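Long-range contacts in lipid binding protein LpqN (PDB 6E5F), which supports cell envelope biogenesis in Mycobacterium tuberculosis, binds a lauryl trehaloside, interacts with mycolate transporters, and is required for intracellular survival of the bacterium: residues G56-T60 / G143-N147; L148-S154 / L170-S175. All coordinates share one frame; numbering follows the deposited sequence.

Contact 1 (G56-T60 / G143-N147); sequences GPNYT and GELKN
The loop segment 56-60 runs antiparallel along the short helix 143-146, its ends coming nearest at G56 with N147 and at T60 with G143, where the CA atoms of T60 and G143 are 4.5 Å apart. The loop leading into helix 61-66 is thus laid against helix 143-146, and the side-chain amide of N147, the first residue after that helix, pairs with the backbone N-H and C=O of N58 as a peptide group would. OD1 of N147 accepts the backbone N of N58 at 3.1 Å, in the carbonyl plane and on a lone pair, while ND2 of N147 gives a nearly straight bond (170°) to the backbone O of N58. A side chain carrying both a carbonyl and an N-H, on a short stem, suits this double task. CG of N147 lies beside its own backbone N (chi1 -70°), which points the amide at the loop.

The side chain of N58 returns the grip. Its ND2 bonds to OD1 of N147 at 2.7 Å, with the donor tilted 31° from the carbonyl plane, so two donors from one residue hold that oxygen and limit rotation of the amide. The two side chains run past each other in opposite directions. K146 crosses N58 at about a right angle, its CB near ND2 and its CE near OD1, while its ammonium makes a salt bridge to D156.

At the other end, G143 has no side chain, and its CA comes 3.4 Å from the backbone O of Y59 in a CA-H...O contact. T60 is the N-cap of helix 61-66, and its methyl group faces helix 143-146: CG2 of T60 lies 3.5 Å from ND2 of N147.

Contact 2 (L148-S154 / L170-S175); sequences LPGFQGS and LGGSYS. With L6T (alpha-D-glucopyranosyl 6-O-dodecyl-alpha-D-glucopyranoside), chain B.
F151 reaches from the turn 148-151 across strand 170-175, and its side chain can be followed outward. CB and CG pass the backbone O of S173 at 4.2 and 4.0 Å; CD1 comes closer to the same oxygen, CE1 meets CA of G172, and CZ ends near the backbone O of G171 and CD1 of L170. With CG anti to the backbone N (chi1 179°), the ring extends along the strand, lying oblique to these partners. G172, a glycine, lets its CA sit close to the ring and 3.3 Å from the backbone O of Q152. V183 of strand 179-192 also touches the F151 side chain.

Q152 and S173 form an antiparallel hydrogen-bonded pair: N of Q152 gives to O of S173 at 2.8 Å, and N of S173 to O of Q152 at 2.9 Å. Beyond it, the type II turn is closed by N of F151 bonding to O of L148, and G150 occupies its left-handed position, one that glycine adopts easily. CG of L148 makes a CH-pi contact over one face of the Y174 ring, 25° off the normal, while O of P149 lies at its edge.

G171, with no side chain, lets the start of the dodecyl chain come close, C of G171 to CAX of the ligand at 3.7 Å. OG of S173 shares a 2.6 Å hydrogen bond with O3 of the trehaloside, and OAQ donates to the backbone O of G153. A water bridges N of S154, O of G171 and the sugar-ring O5. This is the open end of an antiparallel beta hairpin, forming one wall of the glycolipid pocket.

How the contacts relate
The centres of contacts 1 and 2 lie about 11 Å apart, on the same side of the chain's centre, and they follow in series: contact 1 closes at N147, and contact 2 begins with the next residue, L148. Helix 143-146 leads through the turn into strand 152-162, which pairs with strand 165-176 in the large antiparallel sheet. The two contacts also touch directly: O of L145 packs 3.2 Å from CG of F151, and L145 and K146 both meet L170. Thus the modelled N-terminal segment covers one side of the helix, while the helix packs on the hairpin whose strands line the trehaloside pocket in this lipid-binding protein.

Contact 1 (G56-T60 / G143-N147)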
loop_
_atom_site.group_PDB
_atom_site.type_symbol
_atom_site.label_atom_id
_atom_site.label_comp_id
_atom_site.label_asym_id
_atom_site.label_seq_id
_atom_site.Cartn_x
_atom_site.Cartn_y
_atom_site.Cartn_z
ATOM N N GLY A 56 -3.279 18.002 -2.079
ATOM C CA GLY A 56 -2.592 18.431 -3.283
ATOM C C GLY A 56 -3.512 18.519 -4.485
ATOM O O GLY A 56 -4.715 18.286 -4.369
ATOM N N PRO A 57 -2.948 18.853 -5.650
ATOM C CA PRO A 57 -3.778 19.033 -6.849
ATOM C C PRO A 57 -4.177 17.740 -7.543
ATOM O O PRO A 57 -4.975 17.794 -8.488
ATOM C CB PRO A 57 -2.883 19.883 -7.760
ATOM C CG PRO A 57 -1.496 19.477 -7.385
ATOM C CD PRO A 57 -1.531 19.173 -5.904
ATOM N N ASN A 58 -3.658 16.592 -7.116
ATOM C CA ASN A 58 -3.961 15.332 -7.774
ATOM C C ASN A 58 -5.172 14.676 -7.124
ATOM O O ASN A 58 -5.297 14.649 -5.897
ATOM C CB ASN A 58 -2.764 14.384 -7.694
ATOM C CG ASN A 58 -1.529 14.957 -8.344
ATOM O OD1 ASN A 58 -1.401 14.953 -9.568
ATOM N ND2 ASN A 58 -0.610 15.454 -7.529
ATOM N N TYR A 59 -6.057 14.147 -7.961
ATOM C CA TYR A 59 -7.221 13.425 -7.470
ATOM C C TYR A 59 -6.773 12.093 -6.882
ATOM O O TYR A 59 -5.967 11.377 -7.485
ATOM C CB TYR A 59 -8.190 13.193 -8.627
ATOM C CG TYR A 59 -9.627 12.974 -8.213
ATOM C CD1 TYR A 59 -10.416 14.032 -7.778
ATOM C CD2 TYR A 59 -10.200 11.715 -8.281
ATOM C CE1 TYR A 59 -11.733 13.837 -7.406
ATOM C CE2 TYR A 59 -11.513 11.510 -7.913
ATOM C CZ TYR A 59 -12.276 12.576 -7.477
ATOM O OH TYR A 59 -13.590 12.394 -7.107
ATOM N N THR A 60 -7.295 11.756 -5.704
ATOM C CA THR A 60 -6.893 10.556 -4.988
ATOM C C THR A 60 -8.056 9.575 -4.884
ATOM O O THR A 60 -9.208 9.883 -5.202
ATOM C CB THR A 60 -6.409 10.904 -3.575
ATOM O OG1 THR A 60 -7.509 11.404 -2.802
ATOM C CG2 THR A 60 -5.301 11.942 -3.623
ATOM N N GLY A 143 -2.527 9.285 -7.121
ATOM C CA GLY A 143 -2.754 10.640 -6.648
ATOM C C GLY A 143 -2.130 10.918 -5.292
ATOM O O GLY A 143 -1.545 11.983 -5.075
ATOM N N GLU A 144 -2.243 9.968 -4.362
ATOM C CA GLU A 144 -1.811 10.206 -2.988
ATOM C C GLU A 144 -0.316 10.503 -2.915
ATOM O O GLU A 144 0.096 11.520 -2.344
ATOM C CB GLU A 144 -2.170 9.003 -2.111
ATOM C CG GLU A 144 -1.782 9.170 -0.649
ATOM C CD GLU A 144 -2.137 7.966 0.200
ATOM O OE1 GLU A 144 -1.810 7.972 1.406
ATOM O OE2 GLU A 144 -2.741 7.015 -0.335
ATOM N N LEU A 145 0.515 9.613 -3.463
ATOM C CA LEU A 145 1.958 9.841 -3.416
ATOM C C LEU A 145 2.336 11.111 -4.160
ATOM O O LEU A 145 3.215 11.858 -3.720
ATOM C CB LEU A 145 2.716 8.648 -3.992
ATOM C CG LEU A 145 2.656 7.290 -3.287
ATOM C CD1 LEU A 145 3.991 6.564 -3.436
ATOM C CD2 LEU A 145 2.261 7.394 -1.826
ATOM N N LYS A 146 1.690 11.372 -5.297
ATOM C CA LYS A 146 2.032 12.557 -6.075
ATOM C C LYS A 146 1.741 13.847 -5.320
ATOM O O LYS A 146 2.289 14.896 -5.680
ATOM C CB LYS A 146 1.304 12.532 -7.419
ATOM C CG LYS A 146 1.824 11.464 -8.371
ATOM C CD LYS A 146 0.969 11.354 -9.625
ATOM C CE LYS A 146 1.074 12.592 -10.500
ATOM N NZ LYS A 146 0.154 12.523 -11.671
ATOM N N ASN A 147 0.910 13.796 -4.278
ATOM C CA ASN A 147 0.612 14.959 -3.456
ATOM C C ASN A 147 1.579 15.128 -2.289
ATOM O O ASN A 147 1.475 16.119 -1.557
ATOM C CB ASN A 147 -0.819 14.877 -2.909
ATOM C CG ASN A 147 -1.872 15.073 -3.984
ATOM O OD1 ASN A 147 -1.597 15.622 -5.050
ATOM N ND2 ASN A 147 -3.094 14.629 -3.701
#

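Contact 2 (L148-S154 / L170-S175)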
loop_
_atom_site.group_PDB
_atom_site.type_symbol
_atom_site.label_atom_id
_atom_site.label_comp_id
_atom_site.label_asym_id
_atom_site.label_seq_id
_atom_site.Cartn_x
_atom_site.Cartn_y
_atom_site.Cartn_z
ATOM N N LEU A 148 2.504 14.191 -2.091
ATOM C CA LEU A 148 3.469 14.314 -1.008
ATOM C C LEU A 148 4.372 15.523 -1.248
ATOM O O LEU A 148 4.689 15.850 -2.396
ATOM C CB LEU A 148 4.327 13.053 -0.933
ATOM C CG LEU A 148 4.285 12.153 0.308
ATOM C CD1 LEU A 148 3.018 12.306 1.135
ATOM C CD2 LEU A 148 4.451 10.706 -0.125
ATOM N N PRO A 149 4.809 16.200 -0.183
ATOM C CA PRO A 149 5.673 17.380 -0.357
ATOM C C PRO A 149 6.956 17.034 -1.094
ATOM O O PRO A 149 7.738 16.187 -0.655
ATOM C CB PRO A 149 5.958 17.823 1.083
ATOM C CG PRO A 149 4.859 17.251 1.892
ATOM C CD PRO A 149 4.500 15.956 1.238
ATOM N N GLY A 150 7.173 17.708 -2.219
ATOM C CA GLY A 150 8.380 17.489 -2.996
ATOM C C GLY A 150 8.515 16.084 -3.535
ATOM O O GLY A 150 9.638 15.608 -3.733
ATOM N N PHE A 151 7.403 15.397 -3.774
ATOM C CA PHE A 151 7.492 14.064 -4.344
ATOM C C PHE A 151 8.102 14.134 -5.736
ATOM O O PHE A 151 7.804 15.037 -6.523
ATOM C CB PHE A 151 6.116 13.409 -4.425
ATOM C CG PHE A 151 6.146 12.036 -5.033
ATOM C CD1 PHE A 151 6.540 10.940 -4.283
ATOM C CD2 PHE A 151 5.795 11.842 -6.358
ATOM C CE1 PHE A 151 6.583 9.682 -4.839
ATOM C CE2 PHE A 151 5.830 10.581 -6.919
ATOM C CZ PHE A 151 6.225 9.501 -6.160
ATOM N N GLN A 152 8.977 13.181 -6.030
ATOM C CA GLN A 152 9.591 13.062 -7.345
ATOM C C GLN A 152 9.652 11.583 -7.683
ATOM O O GLN A 152 10.227 10.795 -6.928
ATOM C CB GLN A 152 10.986 13.695 -7.358
ATOM C CG GLN A 152 11.902 13.220 -6.240
ATOM C CD GLN A 152 12.842 14.306 -5.748
ATOM O OE1 GLN A 152 12.741 14.755 -4.605
ATOM N NE2 GLN A 152 13.764 14.730 -6.605
ATOM N N GLY A 153 9.041 11.206 -8.800
ATOM C CA GLY A 153 9.024 9.825 -9.229
ATOM C C GLY A 153 9.059 9.747 -10.739
ATOM O O GLY A 153 9.046 10.763 -11.436
ATOM N N SER A 154 9.110 8.517 -11.238
ATOM C CA SER A 154 9.105 8.260 -12.677
ATOM C C SER A 154 7.650 8.149 -13.112
ATOM O O SER A 154 7.046 7.074 -13.086
ATOM C CB SER A 154 9.903 7.004 -13.000
ATOM O OG SER A 154 11.275 7.183 -12.694
ATOM N N LEU A 170 3.473 2.733 -7.622
ATOM C CA LEU A 170 4.375 3.828 -7.936
ATOM C C LEU A 170 5.277 4.079 -6.745
ATOM O O LEU A 170 4.920 3.822 -5.588
ATOM C CB LEU A 170 3.637 5.099 -8.355
ATOM C CG LEU A 170 3.080 5.989 -7.259
ATOM C CD1 LEU A 170 2.761 7.380 -7.819
ATOM C CD2 LEU A 170 1.858 5.361 -6.617
ATOM N N GLY A 171 6.471 4.561 -7.050
ATOM C CA GLY A 171 7.445 4.878 -6.036
ATOM C C GLY A 171 8.244 6.100 -6.431
ATOM O O GLY A 171 8.219 6.540 -7.582
ATOM N N GLY A 172 8.934 6.641 -5.447
ATOM C CA GLY A 172 9.791 7.784 -5.690
ATOM C C GLY A 172 10.406 8.244 -4.398
ATOM O O GLY A 172 10.569 7.468 -3.453
ATOM N N SER A 173 10.774 9.520 -4.372
ATOM C CA SER A 173 11.386 10.127 -3.206
ATOM C C SER A 173 10.605 11.369 -2.820
ATOM O O SER A 173 9.952 11.998 -3.653
ATOM C CB SER A 173 12.838 10.523 -3.482
ATOM O OG SER A 173 13.621 9.388 -3.804
ATOM N N TYR A 174 10.673 11.710 -1.535
ATOM C CA TYR A 174 10.126 12.965 -1.044
ATOM C C TYR A 174 10.976 13.408 0.136
ATOM O O TYR A 174 11.756 12.629 0.691
ATOM C CB TYR A 174 8.633 12.860 -0.687
ATOM C CG TYR A 174 8.313 12.311 0.689
ATOM C CD1 TYR A 174 8.672 11.023 1.046
ATOM C CD2 TYR A 174 7.620 13.077 1.620
ATOM C CE1 TYR A 174 8.373 10.520 2.304
ATOM C CE2 TYR A 174 7.310 12.576 2.873
ATOM C CZ TYR A 174 7.690 11.295 3.208
ATOM O OH TYR A 174 7.392 10.783 4.451
ATOM N N SER A 175 10.850 14.683 0.489
ATOM C CA SER A 175 11.628 15.278 1.566
ATOM C C SER A 175 10.747 15.465 2.790
ATOM O O SER A 175 9.653 16.031 2.694
ATOM C CB SER A 175 12.201 16.629 1.135
ATOM O OG SER A 175 13.191 16.460 0.136
HETATM C C1 L6T B . 12.943 9.381 -8.611
HETATM C C2 L6T B . 13.573 10.010 -7.380
HETATM C C3 L6T B . 14.743 9.167 -6.925
HETATM C C4 L6T B . 14.250 7.759 -6.651
HETATM C C5 L6T B . 13.652 7.201 -7.940
HETATM C C6 L6T B . 13.215 5.719 -7.746
HETATM C CAA L6T B . 13.191 9.047 -10.906
HETATM C CAO L6T B . 13.067 11.361 -11.475
HETATM C CAP L6T B . 12.091 12.494 -11.803
HETATM C CAR L6T B . 14.039 11.168 -12.628
HETATM C CAT L6T B . 14.994 10.045 -12.274
HETATM C CAV L6T B . 14.182 8.792 -12.030
HETATM C CAX L6T B . 11.584 4.586 -6.514
HETATM C CAY L6T B . 12.196 3.379 -5.743
HETATM C CAZ L6T B . 10.945 2.735 -5.150
HETATM C CBA L6T B . 11.328 1.310 -4.749
HETATM C CBB L6T B . 10.346 1.089 -3.592
HETATM C CBC L6T B . 9.889 -0.340 -3.651
HETATM C CBD L6T B . 8.785 -0.518 -2.553
HETATM C CBE L6T B . 7.966 -1.706 -2.993
HETATM C CBF L6T B . 6.513 -1.309 -3.443
HETATM C CBG L6T B . 5.632 -1.056 -2.203
HETATM C CBH L6T B . 5.575 -2.283 -1.315
HETATM C CBI L6T B . 5.394 -3.602 -2.076
HETATM O O1 L6T B . 13.889 9.365 -9.691
HETATM O O2 L6T B . 14.036 11.326 -7.701
HETATM O O3 L6T B . 15.312 9.729 -5.736
HETATM O O4 L6T B . 15.351 6.957 -6.228
HETATM O O5 L6T B . 12.526 8.023 -8.323
HETATM O O6 L6T B . 12.467 5.713 -6.563
HETATM O OAN L6T B . 12.323 10.146 -11.259
HETATM O OAQ L6T B . 11.284 12.122 -12.922
HETATM O OAS L6T B . 14.779 12.376 -12.851
HETATM O OAU L6T B . 15.913 9.826 -13.353
HETATM O OAW L6T B . 15.054 7.714 -11.666
HETATM O O HOH W 1 10.314 6.830 -9.425
#